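Local coordinates for periplasmic binding protein (Mycobacterium smegmatis, PDB 4MDY) that probably binds an iron-containing solute outside the cell membrane and delivers it to an ABC transporter, at residues 171-179 with 200-211; 259-270 with 282-293. All blocks are in the same frame, centred on the assembly; numbering follows the deposited sequence. Where two conformers were deposited one is given.

Contact 1: 171-179 with 200-211; sequences QFSGKKALL and FLTQMGLTVLQV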
loop_
_atom_site.group_PDB
_atom_site.type_symbol
_atom_site.label_atom_id
_atom_site.label_comp_id
_atom_site.label_asym_id
_atom_site.label_seq_id
_atom_site.Cartn_x
_atom_site.Cartn_y
_atom_site.Cartn_z
ATOM N N GLN A 171 5.122 25.147 6.024
ATOM C CA GLN A 171 5.387 25.577 4.652
ATOM C C GLN A 171 4.691 24.714 3.591
ATOM O O GLN A 171 4.512 25.161 2.460
ATOM C CB GLN A 171 6.893 25.583 4.387
ATOM C CG GLN A 171 7.538 24.206 4.430
ATOM C CD GLN A 171 8.136 23.865 5.784
ATOM O OE1 GLN A 171 7.676 24.351 6.821
ATOM N NE2 GLN A 171 9.164 23.025 5.783
ATOM N N PHE A 172 4.303 23.488 3.946
ATOM C CA PHE A 172 3.609 22.600 2.998
ATOM C C PHE A 172 2.197 23.094 2.668
ATOM O O PHE A 172 1.651 22.760 1.613
ATOM C CB PHE A 172 3.480 21.160 3.525
ATOM C CG PHE A 172 4.781 20.435 3.728
ATOM C CD1 PHE A 172 5.997 20.938 3.269
ATOM C CD2 PHE A 172 4.773 19.192 4.349
ATOM C CE1 PHE A 172 7.171 20.233 3.465
ATOM C CE2 PHE A 172 5.943 18.480 4.541
ATOM C CZ PHE A 172 7.144 19.003 4.101
ATOM N N SER A 173 1.602 23.861 3.577
ATOM C CA SER A 173 0.232 24.344 3.408
ATOM C C SER A 173 0.039 25.042 2.066
ATOM O O SER A 173 0.821 25.911 1.689
ATOM C CB SER A 173 -0.154 25.302 4.538
ATOM O OG SER A 173 -1.536 25.606 4.479
ATOM N N GLY A 174 -0.999 24.634 1.345
ATOM C CA GLY A 174 -1.325 25.220 0.055
ATOM C C GLY A 174 -0.405 24.860 -1.103
ATOM O O GLY A 174 -0.537 25.427 -2.185
ATOM N N LYS A 175 0.519 23.923 -0.898
ATOM C CA LYS A 175 1.417 23.514 -1.969
ATOM C C LYS A 175 0.818 22.322 -2.714
ATOM O O LYS A 175 0.407 21.330 -2.107
ATOM C CB LYS A 175 2.803 23.175 -1.429
ATOM C CG LYS A 175 3.508 24.336 -0.742
ATOM C CD LYS A 175 3.657 25.542 -1.657
ATOM C CE LYS A 175 4.688 26.531 -1.135
ATOM N NZ LYS A 175 4.393 26.983 0.250
ATOM N N LYS A 176 0.788 22.431 -4.036
ATOM C CA LYS A 176 0.117 21.461 -4.885
ATOM C C LYS A 176 1.047 20.317 -5.251
ATOM O O LYS A 176 2.153 20.529 -5.741
ATOM C CB LYS A 176 -0.429 22.161 -6.128
ATOM C CG LYS A 176 -1.398 23.279 -5.757
ATOM C CD LYS A 176 -1.797 24.125 -6.941
ATOM C CE LYS A 176 -2.670 25.288 -6.494
ATOM N NZ LYS A 176 -3.143 26.081 -7.659
ATOM N N ALA A 177 0.582 19.100 -4.989
ATOM C CA ALA A 177 1.388 17.894 -5.125
ATOM C C ALA A 177 0.725 16.935 -6.095
ATOM O O ALA A 177 -0.509 16.843 -6.149
ATOM C CB ALA A 177 1.561 17.220 -3.773
ATOM N N LEU A 178 1.561 16.246 -6.869
ATOM C CA LEU A 178 1.147 15.107 -7.678
ATOM C C LEU A 178 2.007 13.910 -7.303
ATOM O O LEU A 178 3.209 14.047 -7.041
ATOM C CB LEU A 178 1.292 15.400 -9.174
ATOM C CG LEU A 178 0.306 16.382 -9.818
ATOM C CD1 LEU A 178 0.775 16.755 -11.216
ATOM C CD2 LEU A 178 -1.097 15.798 -9.875
ATOM N N LEU A 179 1.371 12.742 -7.276
ATOM C CA LEU A 179 2.024 11.487 -6.986
ATOM C C LEU A 179 2.034 10.644 -8.256
ATOM O O LEU A 179 0.986 10.175 -8.714
ATOM C CB LEU A 179 1.290 10.756 -5.865
ATOM C CG LEU A 179 1.882 9.411 -5.456
ATOM C CD1 LEU A 179 3.288 9.609 -4.904
ATOM C CD2 LEU A 179 0.990 8.720 -4.437
ATOM N N PHE A 200 -2.770 10.595 2.820
ATOM C CA PHE A 200 -1.579 10.890 3.601
ATOM C C PHE A 200 -0.949 12.227 3.207
ATOM O O PHE A 200 -0.424 12.918 4.062
ATOM C CB PHE A 200 -0.555 9.748 3.540
ATOM C CG PHE A 200 0.245 9.691 2.274
ATOM C CD1 PHE A 200 -0.249 9.049 1.142
ATOM C CD2 PHE A 200 1.518 10.240 2.222
ATOM C CE1 PHE A 200 0.506 8.982 -0.018
ATOM C CE2 PHE A 200 2.280 10.164 1.068
ATOM C CZ PHE A 200 1.776 9.535 -0.053
ATOM N N LEU A 201 -1.031 12.589 1.928
ATOM C CA LEU A 201 -0.494 13.864 1.459
ATOM C C LEU A 201 -1.339 15.024 1.968
ATOM O O LEU A 201 -0.797 16.035 2.436
ATOM C CB LEU A 201 -0.423 13.900 -0.066
ATOM C CG LEU A 201 0.539 12.899 -0.713
ATOM C CD1 LEU A 201 0.305 12.852 -2.212
ATOM C CD2 LEU A 201 1.985 13.248 -0.405
ATOM N N THR A 202 -2.656 14.865 1.878
ATOM C CA THR A 202 -3.609 15.853 2.372
ATOM C C THR A 202 -3.434 16.071 3.882
ATOM O O THR A 202 -3.463 17.211 4.357
ATOM C CB THR A 202 -5.058 15.429 2.029
ATOM O OG1 THR A 202 -5.214 15.390 0.604
ATOM C CG2 THR A 202 -6.088 16.399 2.610
ATOM N N GLN A 203 -3.235 14.980 4.619
ATOM C CA GLN A 203 -3.023 15.029 6.079
ATOM C C GLN A 203 -1.737 15.761 6.475
ATOM O O GLN A 203 -1.650 16.320 7.568
ATOM C CB GLN A 203 -2.958 13.619 6.665
ATOM C CG GLN A 203 -4.274 12.868 6.747
ATOM C CD GLN A 203 -4.068 11.439 7.248
ATOM O OE1 GLN A 203 -3.582 10.576 6.519
ATOM N NE2 GLN A 203 -4.422 11.191 8.501
HETATM N N MSE A 204 -0.741 15.735 5.593
HETATM C CA MSE A 204 0.502 16.481 5.806
HETATM C C MSE A 204 0.362 17.952 5.478
HETATM O O MSE A 204 1.301 18.720 5.694
HETATM C CB MSE A 204 1.607 15.903 4.925
HETATM C CG MSE A 204 2.136 14.565 5.420
HETATM SE SE MSE A 204 3.526 14.016 4.137
HETATM C CE MSE A 204 4.011 12.208 4.731
ATOM N N GLY A 205 -0.791 18.357 4.938
ATOM C CA GLY A 205 -1.075 19.765 4.661
ATOM C C GLY A 205 -1.021 20.151 3.196
ATOM O O GLY A 205 -1.351 21.280 2.843
ATOM N N LEU A 206 -0.624 19.212 2.342
ATOM C CA LEU A 206 -0.507 19.468 0.909
ATOM C C LEU A 206 -1.863 19.495 0.221
ATOM O O LEU A 206 -2.856 18.959 0.730
ATOM C CB LEU A 206 0.354 18.393 0.243
ATOM C CG LEU A 206 1.795 18.304 0.723
ATOM C CD1 LEU A 206 2.431 16.992 0.287
ATOM C CD2 LEU A 206 2.601 19.486 0.211
ATOM N N THR A 207 -1.884 20.133 -0.945
ATOM C CA THR A 207 -3.033 20.114 -1.828
ATOM C C THR A 207 -2.786 19.058 -2.899
ATOM O O THR A 207 -1.757 19.061 -3.586
ATOM C CB THR A 207 -3.289 21.501 -2.456
ATOM O OG1 THR A 207 -3.744 22.407 -1.439
ATOM C CG2 THR A 207 -4.332 21.422 -3.553
ATOM N N VAL A 208 -3.732 18.140 -3.012
ATOM C CA VAL A 208 -3.655 17.046 -3.962
ATOM C C VAL A 208 -4.494 17.430 -5.176
ATOM O O VAL A 208 -5.724 17.460 -5.111
ATOM C CB VAL A 208 -4.166 15.738 -3.324
ATOM C CG1 VAL A 208 -4.198 14.606 -4.335
ATOM C CG2 VAL A 208 -3.285 15.347 -2.143
ATOM N N LEU A 209 -3.814 17.727 -6.278
ATOM C CA LEU A 209 -4.460 18.122 -7.528
ATOM C C LEU A 209 -5.287 16.999 -8.147
ATOM O O LEU A 209 -4.866 15.849 -8.157
ATOM C CB LEU A 209 -3.399 18.523 -8.560
ATOM C CG LEU A 209 -2.658 19.834 -8.359
ATOM C CD1 LEU A 209 -1.621 19.986 -9.467
ATOM C CD2 LEU A 209 -3.637 21.003 -8.343
ATOM N N GLN A 210 -6.458 17.348 -8.671
ATOM C CA GLN A 210 -7.208 16.444 -9.539
ATOM C C GLN A 210 -6.353 16.086 -10.751
ATOM O O GLN A 210 -5.771 16.958 -11.389
ATOM C CB GLN A 210 -8.533 17.077 -10.001
ATOM C CG GLN A 210 -9.753 16.581 -9.241
ATOM C CD GLN A 210 -10.000 15.092 -9.446
ATOM O OE1 GLN A 210 -9.715 14.540 -10.515
ATOM N NE2 GLN A 210 -10.526 14.432 -8.420
ATOM N N VAL A 211 -6.273 14.798 -11.050
ATOM C CA VAL A 211 -5.434 14.316 -12.134
ATOM C C VAL A 211 -5.992 12.965 -12.613
ATOM O O VAL A 211 -6.504 12.189 -11.805
ATOM C CB VAL A 211 -3.956 14.197 -11.661
ATOM C CG1 VAL A 211 -3.780 13.078 -10.641
ATOM C CG2 VAL A 211 -3.010 13.982 -12.826
HETATM O O HOH W 1 -3.768 25.017 -2.319
HETATM O O HOH W 2 -3.138 22.816 1.189
#
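Phe200 and Leu201, on the last turn of helix 199-203, meet Leu179: the Phe200 ring turns an edge to Leu179 CD2, and Leu201 CD1 packs on Leu179 CB. Past Met204, whose carbonyl O lies in the plane of the Phe172 ring at its edge, Gly205 closes the helix in a Schellman motif with positive phi. Its O takes a hydrogen from a water that also accepts from Gly174 N, in the type II turn from Phe172 to Lys175, and bonds Thr207 OG1. Leu206, its CG anti to the carbonyl carbon (chi1 -62°), sends CD2 to Phe172 CB (3.8 Å) and CD1 to Ala177 CB (4.2 Å). Thr207 pairs in parallel: its N donates to Lys175 O (2.8 Å) from above the carbonyl plane, and its O receives Ala177 N (2.7 Å), the C=O...N angle being 177°. Leu209 N adds a weak bond to Ala177 O (3.4 Å), while Leu209 CD2 lies against Lys176 CD (3.9 Å). Val211 CB closes on Leu178 CD2 (3.7 Å). Strand 207-208 thus forms an outer edge of the parallel sheet, with strand 176-181 bonded on its other side to strand 229-233, and helices 148-168 and 279-294 packed against Phe172.

Contact 2: 259-270 with 282-293; sequences RNIFTTKELAGA and VADQLPPELARV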
loop_
_atom_site.group_PDB
_atom_site.type_symbol
_atom_site.label_atom_id
_atom_site.label_comp_id
_atom_site.label_asym_id
_atom_site.label_seq_id
_atom_site.Cartn_x
_atom_site.Cartn_y
_atom_site.Cartn_z
ATOM N N ARG A 259 12.067 20.685 -8.479
ATOM C CA ARG A 259 10.907 20.366 -7.625
ATOM C C ARG A 259 10.399 18.936 -7.855
ATOM O O ARG A 259 9.272 18.597 -7.472
ATOM C CB ARG A 259 9.771 21.373 -7.838
ATOM C CG ARG A 259 10.191 22.836 -7.744
ATOM C CD ARG A 259 10.666 23.249 -6.353
ATOM N NE ARG A 259 11.892 24.059 -6.415
ATOM C CZ ARG A 259 11.992 25.373 -6.191
ATOM N NH1 ARG A 259 13.181 25.957 -6.303
ATOM N NH2 ARG A 259 10.934 26.112 -5.857
ATOM N N ASN A 260 11.239 18.109 -8.480
ATOM C CA ASN A 260 10.996 16.680 -8.577
ATOM C C ASN A 260 11.548 15.981 -7.352
ATOM O O ASN A 260 12.665 16.272 -6.917
ATOM C CB ASN A 260 11.678 16.076 -9.800
ATOM C CG ASN A 260 11.046 16.512 -11.109
ATOM O OD1 ASN A 260 9.824 16.543 -11.256
ATOM N ND2 ASN A 260 11.887 16.814 -12.082
ATOM N N ILE A 261 10.757 15.070 -6.801
ATOM C CA ILE A 261 11.235 14.102 -5.844
ATOM C C ILE A 261 11.248 12.738 -6.530
ATOM O O ILE A 261 10.214 12.258 -6.998
ATOM C CB ILE A 261 10.342 14.051 -4.589
ATOM C CG1 ILE A 261 10.381 15.401 -3.862
ATOM C CG2 ILE A 261 10.806 12.944 -3.657
ATOM C CD1 ILE A 261 9.341 15.571 -2.782
ATOM N N PHE A 262 12.423 12.126 -6.597
ATOM C CA PHE A 262 12.555 10.771 -7.104
ATOM C C PHE A 262 12.810 9.875 -5.896
ATOM O O PHE A 262 13.873 9.929 -5.276
ATOM C CB PHE A 262 13.682 10.665 -8.137
ATOM C CG PHE A 262 13.499 11.576 -9.329
ATOM C CD1 PHE A 262 12.551 11.289 -10.304
ATOM C CD2 PHE A 262 14.264 12.727 -9.468
ATOM C CE1 PHE A 262 12.377 12.122 -11.403
ATOM C CE2 PHE A 262 14.090 13.561 -10.557
ATOM C CZ PHE A 262 13.151 13.258 -11.528
ATOM N N THR A 263 11.810 9.069 -5.547
ATOM C CA THR A 263 11.872 8.259 -4.344
ATOM C C THR A 263 12.962 7.203 -4.452
ATOM O O THR A 263 13.310 6.749 -5.546
ATOM C CB THR A 263 10.541 7.537 -4.069
ATOM O OG1 THR A 263 10.233 6.666 -5.168
ATOM C CG2 THR A 263 9.409 8.544 -3.856
ATOM N N THR A 264 13.486 6.817 -3.298
ATOM C CA THR A 264 14.255 5.589 -3.190
ATOM C C THR A 264 13.313 4.407 -3.383
ATOM O O THR A 264 12.086 4.540 -3.267
ATOM C CB THR A 264 14.915 5.446 -1.810
ATOM O OG1 THR A 264 13.909 5.443 -0.788
ATOM C CG2 THR A 264 15.912 6.575 -1.558
ATOM N N LYS A 265 13.875 3.241 -3.663
ATOM C CA LYS A 265 13.068 2.029 -3.754
ATOM C C LYS A 265 12.225 1.803 -2.491
ATOM O O LYS A 265 11.049 1.435 -2.583
ATOM C CB LYS A 265 13.946 0.807 -3.990
ATOM C CG LYS A 265 13.147 -0.459 -4.242
ATOM C CD LYS A 265 14.014 -1.690 -4.122
ATOM C CE LYS A 265 13.320 -2.914 -4.673
ATOM N NZ LYS A 265 14.189 -4.098 -4.468
ATOM N N GLU A 266 12.822 2.016 -1.319
ATOM C CA GLU A 266 12.116 1.729 -0.071
ATOM C C GLU A 266 10.948 2.689 0.120
ATOM O O GLU A 266 9.875 2.280 0.547
ATOM C CB GLU A 266 13.040 1.768 1.153
ATOM C CG GLU A 266 12.504 0.891 2.282
ATOM C CD GLU A 266 13.042 1.227 3.655
ATOM O OE1 GLU A 266 13.905 2.126 3.774
ATOM O OE2 GLU A 266 12.587 0.577 4.623
ATOM N N LEU A 267 11.145 3.955 -0.221
ATOM C CA LEU A 267 10.071 4.927 -0.073
ATOM C C LEU A 267 8.969 4.654 -1.096
ATOM O O LEU A 267 7.787 4.731 -0.761
ATOM C CB LEU A 267 10.599 6.357 -0.163
ATOM C CG LEU A 267 9.550 7.462 -0.029
ATOM C CD1 LEU A 267 8.666 7.262 1.201
ATOM C CD2 LEU A 267 10.232 8.819 0.026
ATOM N N ALA A 268 9.348 4.303 -2.329
ATOM C CA ALA A 268 8.368 3.915 -3.338
ATOM C C ALA A 268 7.575 2.717 -2.845
ATOM O O ALA A 268 6.353 2.686 -2.953
ATOM C CB ALA A 268 9.041 3.585 -4.667
ATOM N N GLY A 269 8.276 1.726 -2.305
ATOM C CA GLY A 269 7.619 0.536 -1.767
ATOM C C GLY A 269 6.696 0.880 -0.615
ATOM O O GLY A 269 5.578 0.381 -0.534
ATOM N N ALA A 270 7.159 1.750 0.273
ATOM C CA ALA A 270 6.382 2.119 1.453
ATOM C C ALA A 270 5.074 2.811 1.070
ATOM O O ALA A 270 4.030 2.492 1.616
ATOM C CB ALA A 270 7.215 2.986 2.388
ATOM N N VAL A 282 7.064 6.308 5.331
ATOM C CA VAL A 282 6.702 7.461 4.507
ATOM C C VAL A 282 6.774 8.739 5.344
ATOM O O VAL A 282 7.322 9.746 4.889
ATOM C CB VAL A 282 5.298 7.299 3.875
ATOM C CG1 VAL A 282 4.912 8.530 3.063
ATOM C CG2 VAL A 282 5.228 6.037 3.013
ATOM N N ALA A 283 6.245 8.695 6.567
ATOM C CA ALA A 283 6.270 9.868 7.448
ATOM C C ALA A 283 7.705 10.249 7.849
ATOM O O ALA A 283 7.986 11.417 8.107
ATOM C CB ALA A 283 5.405 9.640 8.679
ATOM N N ASP A 284 8.608 9.274 7.891
ATOM C CA ASP A 284 10.019 9.553 8.179
ATOM C C ASP A 284 10.729 10.168 6.981
ATOM O O ASP A 284 11.383 11.204 7.114
ATOM C CB ASP A 284 10.772 8.283 8.589
ATOM C CG ASP A 284 10.615 7.950 10.055
ATOM O OD1 ASP A 284 10.228 8.838 10.843
ATOM O OD2 ASP A 284 10.894 6.794 10.426
ATOM N N GLN A 285 10.605 9.526 5.821
ATOM C CA GLN A 285 11.504 9.806 4.690
ATOM C C GLN A 285 10.989 10.841 3.682
ATOM O O GLN A 285 11.789 11.524 3.036
ATOM C CB GLN A 285 11.855 8.510 3.959
ATOM C CG GLN A 285 12.561 7.492 4.842
ATOM C CD GLN A 285 13.125 6.304 4.074
ATOM O OE1 GLN A 285 13.328 6.364 2.859
ATOM N NE2 GLN A 285 13.405 5.216 4.795
ATOM N N LEU A 286 9.674 10.958 3.529
ATOM C CA LEU A 286 9.127 11.891 2.541
ATOM C C LEU A 286 9.207 13.356 2.967
ATOM O O LEU A 286 9.517 14.205 2.131
ATOM C CB LEU A 286 7.685 11.524 2.147
ATOM C CG LEU A 286 7.054 12.362 1.017
ATOM C CD1 LEU A 286 7.913 12.388 -0.243
ATOM C CD2 LEU A 286 5.660 11.850 0.692
ATOM N N PRO A 287 8.904 13.673 4.245
ATOM C CA PRO A 287 8.927 15.104 4.574
ATOM C C PRO A 287 10.265 15.828 4.356
ATOM O O PRO A 287 10.251 16.953 3.875
ATOM C CB PRO A 287 8.468 15.140 6.036
ATOM C CG PRO A 287 7.579 13.933 6.151
ATOM C CD PRO A 287 8.268 12.886 5.319
ATOM N N PRO A 288 11.407 15.198 4.691
ATOM C CA PRO A 288 12.682 15.845 4.336
ATOM C C PRO A 288 12.838 16.140 2.831
ATOM O O PRO A 288 13.428 17.165 2.457
ATOM C CB PRO A 288 13.735 14.828 4.785
ATOM C CG PRO A 288 13.071 14.015 5.846
ATOM C CD PRO A 288 11.602 13.997 5.527
ATOM N N GLU A 289 12.326 15.257 1.977
ATOM C CA GLU A 289 12.394 15.476 0.528
ATOM C C GLU A 289 11.470 16.623 0.127
ATOM O O GLU A 289 11.836 17.478 -0.681
ATOM C CB GLU A 289 12.007 14.214 -0.245
ATOM C CG GLU A 289 12.878 12.994 0.020
ATOM C CD GLU A 289 14.273 13.086 -0.577
ATOM O OE1 GLU A 289 14.446 13.658 -1.677
ATOM O OE2 GLU A 289 15.212 12.559 0.054
ATOM N N LEU A 290 10.269 16.642 0.698
ATOM C CA LEU A 290 9.346 17.752 0.466
ATOM C C LEU A 290 9.929 19.077 0.948
ATOM O O LEU A 290 9.791 20.104 0.278
ATOM C CB LEU A 290 8.001 17.495 1.159
ATOM C CG LEU A 290 7.189 16.315 0.620
ATOM C CD1 LEU A 290 6.051 15.979 1.571
ATOM C CD2 LEU A 290 6.656 16.594 -0.776
ATOM N N ALA A 291 10.575 19.052 2.108
ATOM C CA ALA A 291 11.137 20.273 2.704
ATOM C C ALA A 291 12.287 20.814 1.860
ATOM O O ALA A 291 12.457 22.027 1.741
ATOM C CB ALA A 291 11.606 20.002 4.125
ATOM N N ARG A 292 13.062 19.899 1.278
ATOM C CA ARG A 292 14.162 20.245 0.379
ATOM C C ARG A 292 13.717 21.044 -0.847
ATOM O O ARG A 292 14.427 21.953 -1.285
ATOM C CB ARG A 292 14.903 18.978 -0.071
ATOM C CG ARG A 292 16.198 19.238 -0.830
ATOM C CD ARG A 292 16.835 17.949 -1.327
ATOM N NE ARG A 292 17.125 17.033 -0.223
ATOM C CZ ARG A 292 17.404 15.734 -0.349
ATOM N NH1 ARG A 292 17.442 15.148 -1.548
ATOM N NH2 ARG A 292 17.645 15.008 0.740
ATOM N N VAL A 293 12.552 20.711 -1.400
ATOM C CA VAL A 293 12.075 21.366 -2.621
ATOM C C VAL A 293 11.058 22.483 -2.353
ATOM O O VAL A 293 10.969 23.431 -3.131
ATOM C CB VAL A 293 11.511 20.349 -3.648
ATOM C CG1 VAL A 293 12.541 19.268 -3.956
ATOM C CG2 VAL A 293 10.215 19.720 -3.175
HETATM O O HOH W 3 15.067 4.782 1.501
#
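Ile261 drives its CD1 into helix 282-293, where it meets Leu290 CD2 at 3.5 Å, the two side chains crossing at about a right angle. With CG1 beside the backbone N (chi1 -63°) and CG2 anti to it, the residue splits its contacts: CD1 also reaches Leu286 and Val293, whereas CG2 rests on Glu289 CB (3.8 Å). Leu267 likewise divides its methyls, though with CG anti to the backbone N, setting CD1 over Val282 CA (3.9 Å) and CD2 against Leu286, and Ala270 CB touches Val282 CG2 at 3.7 Å. Beyond this apolar row lies a polar border. Gln285 NE2 donates to Glu266 OE1 (3.3 Å), with the acceptor near the amide plane but the donor well above the carboxylate plane; the two flat groups are turned 65° apart. The amide's OE1 takes a hydrogen from a water that also bonds Thr264 OG1, and this hydroxyl caps helix 265-270 by accepting from Leu267 N (3.2 Å). At the far end Arg259 bends so that its CD comes 3.2 Å from Val293 O, which sits over one guanidinium face without a hydrogen bond.

Farther out, Ile261 is held by backbone bonds to Leu230 and Trp232 in strand 229-233. Glu266 and Ala270 touch Trp68 of helix 67-73. The axes of strand 260-262 and helix 282-293 approach to 8.9 Å and run roughly antiparallel (152°), the helix packing as a layer on this edge strand of the parallel sheet. With Ile261, Leu267 and Ala270 meeting Val282, Leu286, Leu290 and Val293, adhesion is mainly apolar. The one direct hydrogen bond is long and poorly aligned with the carboxylate, and together with the bridging water it probably adds orientation at the margin more than strength.

Both contacts build on the same parallel sheet, but at opposite edges: contact 1 adds strand 207-208 beside strand 176-181, and contact 2 lays helix 279-294 over strand 260-262. Each is partly buried, with buried apolar residues inside and exposed ones at its margin. Backbone hydrogen bonds knit contact 1, strand to strand, whereas contact 2 is side-chain packing between layers. Water serves both borders, at a turn and helix end in 171-179/200-211 and at a helix N-cap in 259-270/282-293. Their centres lie 14 Å apart, and helix 282-293 joins them: Phe172 CZ reaches Leu290 CB at 3.4 Å, and Phe200 CE2 reaches Val282 CG1 at 3.7 Å.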